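Local coordinates for GDSL-like protein (Roseburia intestinalis L1-82, PDB 6HFZ) that removes acetyl groups from complex beta-mannans, as a two-domain carbohydrate esterase of the GDSL (SGNH hydrolase) family, at residues D94-E99 against V125-T130; L138-V143 against S204-F209; V109-T114 against M118-G123. All blocks are in the same frame, centred on the assembly; numbering follows the deposited sequence.

Interaction 1 (D94-E99 against V125-T130); sequences DLLSKE and VRKVYT
Leu95 and Val128 are brought together by their side-chain torsions. Leu95 places CG trans to its backbone N (chi1 176°), and with chi2 at 64° this turns CD2 to helix 115-129. In Val128 it is CG1 that points away from the backbone N (chi1 171°), and this leaves CG2 facing helix 84-96. Leu95 CD2 and Val128 CG2 then meet at 3.9 Å, with the two side chains at about a right angle. The two methyls of Leu96 go to neighbouring residues of the next helix, CD1 to Lys127 and CD2 to Val128. Leu96 CD1 lies 3.9 Å from Lys127 CG, on the aliphatic part of that side chain. Leu96 CD2 is 4.3 Å from Val128 CA.

These residues sit near the C-terminal ends of two helices that lie side by side on one face of the mixed sheet of the alpha/beta/alpha SGNH hydrolase fold. Leu95 and Val128 both also touch Val103 of strand 102-106. Leu95 further reaches Ala36 and Leu38 of strand 32-39. The helix-to-helix contact thus merges with the core between helices and sheet. Leu95 is buried against the sheet, while Leu96 is partly exposed.

Lys127 contributes carbon only. Its chain is bent at its third torsion, and NZ is held by the carbonyl oxygens of Glu236 and Val88. The neighbouring Arg126 forms a salt bridge with Glu236. Arg126 O accepts two bonds from Thr130, from opposite faces of its plane. Thr130 N reaches Arg126 O at 3.0 Å, and Thr130 OG1 reaches Arg126 O at 2.8 Å.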
loop_
_atom_site.group_PDB
_atom_site.type_symbol
_atom_site.label_atom_id
_atom_site.label_comp_id
_atom_site.label_asym_id
_atom_site.label_seq_id
_atom_site.Cartn_x
_atom_site.Cartn_y
_atom_site.Cartn_z
ATOM N N ASP A 94 -5.857 -2.433 -9.126
ATOM C CA ASP A 94 -4.550 -1.842 -9.420
ATOM C C ASP A 94 -3.500 -2.916 -9.744
ATOM O O ASP A 94 -2.460 -2.620 -10.345
ATOM C CB ASP A 94 -4.081 -0.998 -8.224
ATOM C CG ASP A 94 -4.884 0.272 -7.962
ATOM O OD1 ASP A 94 -5.828 0.538 -8.755
ATOM O OD2 ASP A 94 -4.519 1.055 -7.026
ATOM N N LEU A 95 -3.713 -4.128 -9.246
ATOM C CA LEU A 95 -2.730 -5.217 -9.302
ATOM C C LEU A 95 -3.306 -6.472 -9.963
ATOM O O LEU A 95 -2.779 -6.964 -10.964
ATOM C CB LEU A 95 -2.275 -5.553 -7.878
ATOM C CG LEU A 95 -1.306 -6.730 -7.740
ATOM C CD1 LEU A 95 0.022 -6.440 -8.434
ATOM C CD2 LEU A 95 -1.034 -7.078 -6.284
ATOM N N LEU A 96 -4.333 -7.064 -9.352
ATOM C CA LEU A 96 -4.746 -8.418 -9.728
ATOM C C LEU A 96 -5.346 -8.443 -11.141
ATOM O O LEU A 96 -5.188 -9.447 -11.829
ATOM C CB LEU A 96 -5.720 -8.989 -8.697
ATOM C CG LEU A 96 -5.169 -9.082 -7.273
ATOM C CD1 LEU A 96 -6.239 -9.640 -6.353
ATOM C CD2 LEU A 96 -3.879 -9.890 -7.205
ATOM N N SER A 97 -5.995 -7.348 -11.550
ATOM C CA SER A 97 -6.505 -7.156 -12.900
ATOM C C SER A 97 -5.370 -7.235 -13.935
ATOM O O SER A 97 -5.672 -7.500 -15.108
ATOM C CB SER A 97 -7.271 -5.829 -13.017
ATOM O OG SER A 97 -6.413 -4.701 -12.935
ATOM N N LYS A 98 -4.099 -7.016 -13.530
ATOM C CA LYS A 98 -2.970 -7.041 -14.466
ATOM C C LYS A 98 -2.354 -8.448 -14.559
ATOM O O LYS A 98 -1.330 -8.622 -15.258
ATOM C CB LYS A 98 -1.863 -6.053 -14.087
ATOM C CG LYS A 98 -2.276 -4.672 -13.609
ATOM C CD LYS A 98 -3.210 -3.932 -14.514
ATOM C CE LYS A 98 -3.190 -2.439 -14.234
ATOM N NZ LYS A 98 -4.305 -1.740 -14.908
ATOM N N GLU A 99 -2.921 -9.417 -13.836
ATOM C CA GLU A 99 -2.536 -10.841 -13.914
ATOM C C GLU A 99 -1.061 -11.038 -13.574
ATOM O O GLU A 99 -0.281 -11.598 -14.346
ATOM C CB GLU A 99 -2.837 -11.420 -15.302
ATOM C CG GLU A 99 -4.329 -11.459 -15.603
ATOM C CD GLU A 99 -4.633 -11.840 -17.049
ATOM O OE1 GLU A 99 -5.341 -12.838 -17.242
ATOM O OE2 GLU A 99 -4.179 -11.120 -17.981
ATOM N N VAL A 125 -2.211 -9.899 2.021
ATOM C CA VAL A 125 -1.423 -11.076 1.664
ATOM C C VAL A 125 -2.355 -12.231 1.223
ATOM O O VAL A 125 -2.098 -12.910 0.204
ATOM C CB VAL A 125 -0.453 -11.488 2.796
ATOM C CG1 VAL A 125 0.150 -12.868 2.566
ATOM C CG2 VAL A 125 0.635 -10.453 3.025
ATOM N N ARG A 126 -3.351 -12.559 2.053
ATOM C CA ARG A 126 -4.322 -13.624 1.696
ATOM C C ARG A 126 -4.928 -13.361 0.311
ATOM O O ARG A 126 -4.996 -14.273 -0.524
ATOM C CB ARG A 126 -5.395 -13.790 2.763
ATOM C CG ARG A 126 -4.861 -14.371 4.062
ATOM C CD ARG A 126 -5.924 -14.471 5.114
ATOM N NE ARG A 126 -6.919 -15.461 4.719
ATOM C CZ ARG A 126 -6.888 -16.746 5.067
ATOM N NH1 ARG A 126 -5.847 -17.241 5.718
ATOM N NH2 ARG A 126 -7.940 -17.515 4.788
ATOM N N LYS A 127 -5.389 -12.130 0.049
ATOM C CA LYS A 127 -6.061 -11.832 -1.211
ATOM C C LYS A 127 -5.107 -12.055 -2.387
ATOM O O LYS A 127 -5.479 -12.538 -3.434
ATOM C CB LYS A 127 -6.618 -10.407 -1.193
ATOM C CG LYS A 127 -7.161 -9.862 -2.520
ATOM C CD LYS A 127 -7.896 -8.558 -2.422
ATOM C CE LYS A 127 -9.247 -8.694 -1.769
ATOM N NZ LYS A 127 -9.777 -7.404 -1.255
ATOM N N VAL A 128 -3.873 -11.541 -2.274
ATOM C CA VAL A 128 -2.937 -11.669 -3.399
ATOM C C VAL A 128 -2.523 -13.132 -3.591
ATOM O O VAL A 128 -2.469 -13.637 -4.725
ATOM C CB VAL A 128 -1.733 -10.722 -3.219
ATOM C CG1 VAL A 128 -0.656 -10.981 -4.249
ATOM C CG2 VAL A 128 -2.151 -9.254 -3.215
ATOM N N TYR A 129 -2.222 -13.823 -2.504
ATOM C CA TYR A 129 -1.643 -15.159 -2.535
ATOM C C TYR A 129 -2.668 -16.152 -3.118
ATOM O O TYR A 129 -2.295 -17.043 -3.863
ATOM C CB TYR A 129 -1.198 -15.570 -1.139
ATOM C CG TYR A 129 -0.489 -16.899 -1.011
ATOM C CD1 TYR A 129 0.800 -17.096 -1.493
ATOM C CD2 TYR A 129 -1.135 -17.993 -0.457
ATOM C CE1 TYR A 129 1.453 -18.314 -1.330
ATOM C CE2 TYR A 129 -0.485 -19.214 -0.277
ATOM C CZ TYR A 129 0.813 -19.371 -0.716
ATOM O OH TYR A 129 1.484 -20.551 -0.506
ATOM N N THR A 130 -3.949 -15.954 -2.801
ATOM C CA THR A 130 -5.007 -16.872 -3.305
ATOM C C THR A 130 -5.666 -16.381 -4.598
ATOM O O THR A 130 -6.632 -17.040 -5.121
ATOM C CB THR A 130 -6.048 -17.154 -2.223
ATOM O OG1 THR A 130 -6.732 -15.923 -1.991
ATOM C CG2 THR A 130 -5.417 -17.692 -0.961
#

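Interaction 2 (L138-V143 against S204-F209); sequences LLVHNV and SVITYF
Aliphatic contacts between Val140, Leu138 and Ile206 make up most of this interface. Ile206 is the central residue, because its two branches reach different partners on the strand. Its first torsion (chi1 -65°) swings CG1 away from the carbonyl carbon, and the extended Ile206 CD1 comes to 3.9 Å from Val140 CG2. Ile206 CD1 is also 4.2 Å from Val140 CG1, so it touches both branches of the valine. The two side chains cross at about a right angle. The other branch turns to Leu138, and Ile206 CG2 meets Leu138 CD2 at 4.0 Å.

One aromatic contact is added. Leu138 CD1 lies 4.0 Å from Phe209 CE2, approaching the ring obliquely. The leucine and the phenylalanine slide past each other in opposite directions. The two methyls of Leu138 are therefore divided, CD1 to the ring and CD2 to the isoleucine.

Helix 196-215 covers one face of the central sheet of the alpha/beta/alpha fold. Strand 136-141 is an inner strand there, between strands 102-106 and 166-168. The helix segment runs roughly antiparallel to the strand segment, at 149°, with the axes 10.6 Å apart. Leu138 and Val140 alternate with Leu139 and His141, whose side chains reach helix 152-161 on the other face. Ile206 and Phe209, three residues apart, fall on the same side of the helix.

Polar atoms take no part in the contact across the segments. The strand backbone is held by its neighbours in the sheet: Leu138 pairs with Val103 and Ile105, and Leu139 with Pro165 and Val167. Val167 also packs against Ile206 and Phe209, and Pro165 against Leu138 and Phe209.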
loop_
_atom_site.group_PDB
_atom_site.type_symbol
_atom_site.label_atom_id
_atom_site.label_comp_id
_atom_site.label_asym_id
_atom_site.label_seq_id
_atom_site.Cartn_x
_atom_site.Cartn_y
_atom_site.Cartn_z
ATOM N N LEU A 138 6.891 -11.910 -2.662
ATOM C CA LEU A 138 8.073 -11.596 -1.872
ATOM C C LEU A 138 7.775 -10.334 -1.049
ATOM O O LEU A 138 7.373 -9.286 -1.636
ATOM C CB LEU A 138 9.251 -11.369 -2.820
ATOM C CG LEU A 138 10.522 -10.796 -2.201
ATOM C CD1 LEU A 138 11.104 -11.815 -1.253
ATOM C CD2 LEU A 138 11.507 -10.416 -3.301
ATOM N N LEU A 139 7.970 -10.407 0.264
ATOM C CA LEU A 139 7.743 -9.240 1.111
ATOM C C LEU A 139 9.047 -8.445 1.182
ATOM O O LEU A 139 10.159 -9.026 1.287
ATOM C CB LEU A 139 7.261 -9.665 2.501
ATOM C CG LEU A 139 6.052 -10.591 2.552
ATOM C CD1 LEU A 139 5.575 -10.756 3.963
ATOM C CD2 LEU A 139 4.890 -10.095 1.711
ATOM N N VAL A 140 8.942 -7.116 1.068
ATOM C CA VAL A 140 10.117 -6.289 1.212
ATOM C C VAL A 140 9.894 -5.298 2.362
ATOM O O VAL A 140 8.886 -4.598 2.426
ATOM C CB VAL A 140 10.439 -5.559 -0.112
ATOM C CG1 VAL A 140 11.497 -4.481 0.070
ATOM C CG2 VAL A 140 10.869 -6.527 -1.211
ATOM N N HIS A 141 10.843 -5.238 3.295
ATOM C CA HIS A 141 10.752 -4.376 4.481
ATOM C C HIS A 141 11.796 -3.252 4.410
ATOM O O HIS A 141 12.975 -3.508 4.665
ATOM C CB HIS A 141 10.987 -5.195 5.778
ATOM C CG HIS A 141 10.191 -6.457 5.932
ATOM N ND1 HIS A 141 8.802 -6.458 6.002
ATOM C CD2 HIS A 141 10.560 -7.756 5.998
ATOM C CE1 HIS A 141 8.367 -7.715 6.103
ATOM N NE2 HIS A 141 9.407 -8.514 6.118
ATOM N N ASN A 142 11.363 -2.018 4.083
ATOM C CA ASN A 142 12.209 -0.822 4.155
ATOM C C ASN A 142 12.331 -0.426 5.630
ATOM O O ASN A 142 11.799 -1.149 6.514
ATOM C CB ASN A 142 11.659 0.263 3.239
ATOM C CG ASN A 142 12.085 0.025 1.801
ATOM O OD1 ASN A 142 13.281 -0.034 1.524
ATOM N ND2 ASN A 142 11.137 -0.174 0.897
ATOM N N VAL A 143 13.108 0.624 5.904
ATOM C CA VAL A 143 13.372 1.034 7.271
ATOM C C VAL A 143 13.468 2.570 7.303
ATOM O O VAL A 143 13.916 3.194 6.329
ATOM C CB VAL A 143 14.663 0.333 7.761
ATOM C CG1 VAL A 143 15.885 0.878 7.014
ATOM C CG2 VAL A 143 14.867 0.428 9.264
ATOM N N SER A 204 19.806 -4.018 -4.598
ATOM C CA SER A 204 20.915 -4.986 -4.481
ATOM C C SER A 204 20.583 -6.042 -3.417
ATOM O O SER A 204 20.949 -7.198 -3.559
ATOM C CB SER A 204 22.241 -4.298 -4.184
ATOM O OG SER A 204 22.275 -3.825 -2.843
ATOM N N VAL A 205 19.869 -5.639 -2.350
ATOM C CA VAL A 205 19.530 -6.582 -1.297
ATOM C C VAL A 205 18.527 -7.599 -1.872
ATOM O O VAL A 205 18.622 -8.784 -1.603
ATOM C CB VAL A 205 19.018 -5.876 -0.024
ATOM C CG1 VAL A 205 18.458 -6.881 0.954
ATOM C CG2 VAL A 205 20.075 -4.977 0.638
ATOM N N ILE A 206 17.571 -7.110 -2.669
ATOM C CA ILE A 206 16.540 -7.949 -3.204
ATOM C C ILE A 206 17.162 -8.906 -4.231
ATOM O O ILE A 206 16.863 -10.103 -4.222
ATOM C CB ILE A 206 15.421 -7.109 -3.828
ATOM C CG1 ILE A 206 14.694 -6.280 -2.763
ATOM C CG2 ILE A 206 14.472 -8.019 -4.586
ATOM C CD1 ILE A 206 13.879 -5.106 -3.317
ATOM N N THR A 207 18.007 -8.378 -5.111
ATOM C CA THR A 207 18.572 -9.208 -6.219
ATOM C C THR A 207 19.559 -10.260 -5.652
ATOM O O THR A 207 19.688 -11.339 -6.221
ATOM C CB THR A 207 19.106 -8.347 -7.366
ATOM O OG1 THR A 207 20.192 -7.554 -6.907
ATOM C CG2 THR A 207 18.078 -7.421 -7.980
ATOM N N TYR A 208 20.271 -9.949 -4.553
ATOM C CA TYR A 208 21.093 -10.934 -3.851
ATOM C C TYR A 208 20.281 -12.208 -3.581
ATOM O O TYR A 208 20.705 -13.356 -3.865
ATOM C CB TYR A 208 21.611 -10.373 -2.526
ATOM C CG TYR A 208 22.394 -11.392 -1.754
ATOM C CD1 TYR A 208 23.741 -11.550 -2.035
ATOM C CD2 TYR A 208 21.830 -12.195 -0.775
ATOM C CE1 TYR A 208 24.502 -12.492 -1.371
ATOM C CE2 TYR A 208 22.586 -13.141 -0.096
ATOM C CZ TYR A 208 23.922 -13.295 -0.418
ATOM O OH TYR A 208 24.740 -14.190 0.196
ATOM N N PHE A 209 19.059 -12.014 -3.070
ATOM C CA PHE A 209 18.191 -13.111 -2.715
ATOM C C PHE A 209 17.692 -13.799 -3.992
ATOM O O PHE A 209 17.715 -15.025 -4.056
ATOM C CB PHE A 209 17.024 -12.622 -1.847
ATOM C CG PHE A 209 15.992 -13.676 -1.536
ATOM C CD1 PHE A 209 16.281 -14.672 -0.616
ATOM C CD2 PHE A 209 14.766 -13.677 -2.171
ATOM C CE1 PHE A 209 15.353 -15.664 -0.343
ATOM C CE2 PHE A 209 13.830 -14.660 -1.881
ATOM C CZ PHE A 209 14.117 -15.619 -0.941
#

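Interaction 3 (V109-T114 against M118-G123); sequences VNDDST and METYEG. With ACT (acetate ion), chain E.
The loop 109-114 contains Asn110 and Asp111 of a Ser-Val-Asn-Asp sequence, which probably corresponds to the block III motif of SGNH hydrolases (usually Gly-x-Asn-Asp). It leads from strand 102-106 into helix 115-129, and the contact joins it to the first turns of that helix. Asp111 faces Tyr121. With chi1 at -70° its carboxylate extends past the backbone N side, and Asp111 OD2 comes to 3.9 Å from Tyr121 CD1. The oxygen approaches the ring obliquely, and the carboxylate and ring planes are 81° apart. Asp111 OD2 is hydrogen-bonded to Ser84 OG and His155 NE2, and Tyr121 stacks on the His155 ring. Asp111, His155 and Tyr121 thus all touch one another. Thr120 OG1 also bonds Ser84 OG, which links the helix to Asp111 through the same serine.

At the far end of the loop, Thr114 is the N-cap. Met118, present as selenomethionine, gives its backbone N to Thr114 O, with Met118 N and Thr114 O 3.0 Å apart. The N-H...O angle is 159°.

On the side turned from the helix, Asn110 points to a bound acetate, probably from the crystallisation liquor. The ion is also bonded to Ser41 N, Gly81 N and His193 NE2, a set consistent with the oxyanion hole and catalytic centre of this family. Asn110 ND2 donates to acetate OXT at 2.7 Å in a nearly straight bond, while Asn110 OD1 lies 3.7 Å from the acetate CH3.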
loop_
_atom_site.group_PDB
_atom_site.type_symbol
_atom_site.label_atom_id
_atom_site.label_comp_id
_atom_site.label_asym_id
_atom_site.label_seq_id
_atom_site.Cartn_x
_atom_site.Cartn_y
_atom_site.Cartn_z
ATOM N N VAL A 109 7.233 0.652 5.929
ATOM C CA VAL A 109 7.456 1.988 6.475
ATOM C C VAL A 109 6.269 2.898 6.144
ATOM O O VAL A 109 6.386 4.167 6.171
ATOM C CB VAL A 109 8.780 2.608 6.011
ATOM C CG1 VAL A 109 9.976 1.888 6.643
ATOM C CG2 VAL A 109 8.935 2.657 4.498
ATOM N N ASN A 110 5.124 2.299 5.846
ATOM C CA ASN A 110 3.876 3.032 5.671
ATOM C C ASN A 110 2.907 2.644 6.793
ATOM O O ASN A 110 2.424 3.502 7.547
ATOM C CB ASN A 110 3.234 2.749 4.309
ATOM C CG ASN A 110 3.969 3.417 3.171
ATOM O OD1 ASN A 110 4.774 2.777 2.490
ATOM N ND2 ASN A 110 3.778 4.729 3.032
ATOM N N ASP A 111 2.674 1.340 6.922
ATOM C CA ASP A 111 1.932 0.753 8.034
ATOM C C ASP A 111 2.643 1.143 9.334
ATOM O O ASP A 111 3.864 1.121 9.387
ATOM C CB ASP A 111 1.885 -0.774 7.975
ATOM C CG ASP A 111 1.023 -1.328 6.853
ATOM O OD1 ASP A 111 0.695 -0.536 5.907
ATOM O OD2 ASP A 111 0.676 -2.518 6.924
ATOM N N ASP A 112 1.873 1.475 10.383
ATOM C CA ASP A 112 2.415 1.531 11.759
ATOM C C ASP A 112 2.557 0.092 12.275
ATOM O O ASP A 112 1.907 -0.828 11.752
ATOM C CB ASP A 112 1.507 2.330 12.700
ATOM C CG ASP A 112 1.382 3.813 12.359
ATOM O OD1 ASP A 112 2.391 4.398 11.916
ATOM O OD2 ASP A 112 0.268 4.361 12.558
ATOM N N SER A 113 3.467 -0.128 13.246
ATOM C CA SER A 113 3.728 -1.488 13.745
ATOM C C SER A 113 2.713 -1.855 14.831
ATOM O O SER A 113 3.030 -1.877 16.039
ATOM C CB SER A 113 5.158 -1.658 14.249
ATOM O OG SER A 113 5.529 -3.045 14.213
ATOM N N THR A 114 1.473 -2.139 14.401
ATOM C CA THR A 114 0.359 -2.286 15.313
ATOM C C THR A 114 -0.456 -3.480 14.881
ATOM O O THR A 114 -0.394 -3.879 13.727
ATOM C CB THR A 114 -0.540 -1.033 15.369
ATOM O OG1 THR A 114 -1.142 -0.834 14.083
ATOM C CG2 THR A 114 0.196 0.193 15.870
HETATM N N MSE A 118 -1.210 -5.320 11.251
HETATM C CA MSE A 118 -1.021 -6.757 11.089
HETATM C C MSE A 118 -2.258 -7.349 10.410
HETATM O O MSE A 118 -2.141 -8.183 9.504
HETATM C CB MSE A 118 -0.697 -7.574 12.339
HETATM C CG MSE A 118 -0.188 -8.917 11.900
HETATM SE SE MSE A 118 0.622 -9.896 13.413
HETATM C CE MSE A 118 -0.600 -9.249 14.819
ATOM N N GLU A 119 -3.437 -6.899 10.842
ATOM C CA GLU A 119 -4.698 -7.422 10.322
ATOM C C GLU A 119 -4.931 -6.989 8.865
ATOM O O GLU A 119 -5.287 -7.818 8.028
ATOM C CB GLU A 119 -5.849 -6.994 11.238
ATOM C CG GLU A 119 -7.150 -7.704 10.907
ATOM C CD GLU A 119 -8.340 -7.406 11.816
ATOM O OE1 GLU A 119 -8.192 -6.641 12.800
ATOM O OE2 GLU A 119 -9.427 -7.902 11.529
ATOM N N THR A 120 -4.691 -5.710 8.559
ATOM C CA THR A 120 -4.862 -5.239 7.179
ATOM C C THR A 120 -3.849 -5.930 6.253
ATOM O O THR A 120 -4.191 -6.331 5.131
ATOM C CB THR A 120 -4.868 -3.715 7.045
ATOM O OG1 THR A 120 -3.565 -3.229 7.403
ATOM C CG2 THR A 120 -5.892 -3.031 7.928
ATOM N N TYR A 121 -2.575 -6.010 6.650
ATOM C CA TYR A 121 -1.558 -6.708 5.841
ATOM C C TYR A 121 -1.898 -8.188 5.630
ATOM O O TYR A 121 -1.685 -8.715 4.538
ATOM C CB TYR A 121 -0.223 -6.538 6.538
ATOM C CG TYR A 121 1.033 -6.825 5.783
ATOM C CD1 TYR A 121 1.624 -5.830 5.029
ATOM C CD2 TYR A 121 1.734 -8.006 6.006
ATOM C CE1 TYR A 121 2.862 -6.014 4.459
ATOM C CE2 TYR A 121 2.971 -8.206 5.431
ATOM C CZ TYR A 121 3.532 -7.204 4.656
ATOM O OH TYR A 121 4.794 -7.330 4.132
ATOM N N GLU A 122 -2.443 -8.860 6.664
ATOM C CA GLU A 122 -2.855 -10.244 6.496
ATOM C C GLU A 122 -3.948 -10.355 5.410
ATOM O O GLU A 122 -3.854 -11.244 4.539
ATOM C CB GLU A 122 -3.333 -10.891 7.799
ATOM C CG GLU A 122 -3.742 -12.326 7.552
ATOM C CD GLU A 122 -3.874 -13.194 8.790
ATOM O OE1 GLU A 122 -3.459 -14.397 8.719
ATOM O OE2 GLU A 122 -4.306 -12.679 9.803
ATOM N N GLY A 123 -4.954 -9.469 5.449
ATOM C CA GLY A 123 -5.978 -9.421 4.419
ATOM C C GLY A 123 -5.392 -9.241 3.040
ATOM O O GLY A 123 -5.790 -9.923 2.110
HETATM C C ACT E . 5.828 6.893 1.731
HETATM O O ACT E . 6.012 8.145 1.844
HETATM O OXT ACT E . 4.840 6.403 1.177
HETATM C CH3 ACT E . 6.811 5.911 2.283
#

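In the fold
All three contacts belong to the alpha/beta/alpha esterase domain. Interactions 1 and 3 share helix 115-129: 109-114 meets its early turns and 94-99 its last turns, with centres about 17 Å apart. Along the chain, interaction 3 falls between the two segments of interaction 1. Interaction 2 follows both; its strand 136-141 comes directly after that helix, and its helix covers the opposite face of the sheet. Its centre is about 20 Å from interaction 1 and 18 Å from interaction 3. Interactions 2 and 3 touch, with Leu139 CD1 3.5 Å from Tyr121 OH. Val109 packs on Asn142 and Val143 after that strand, so its end adjoins the loop carrying Asn110 to the probable active site.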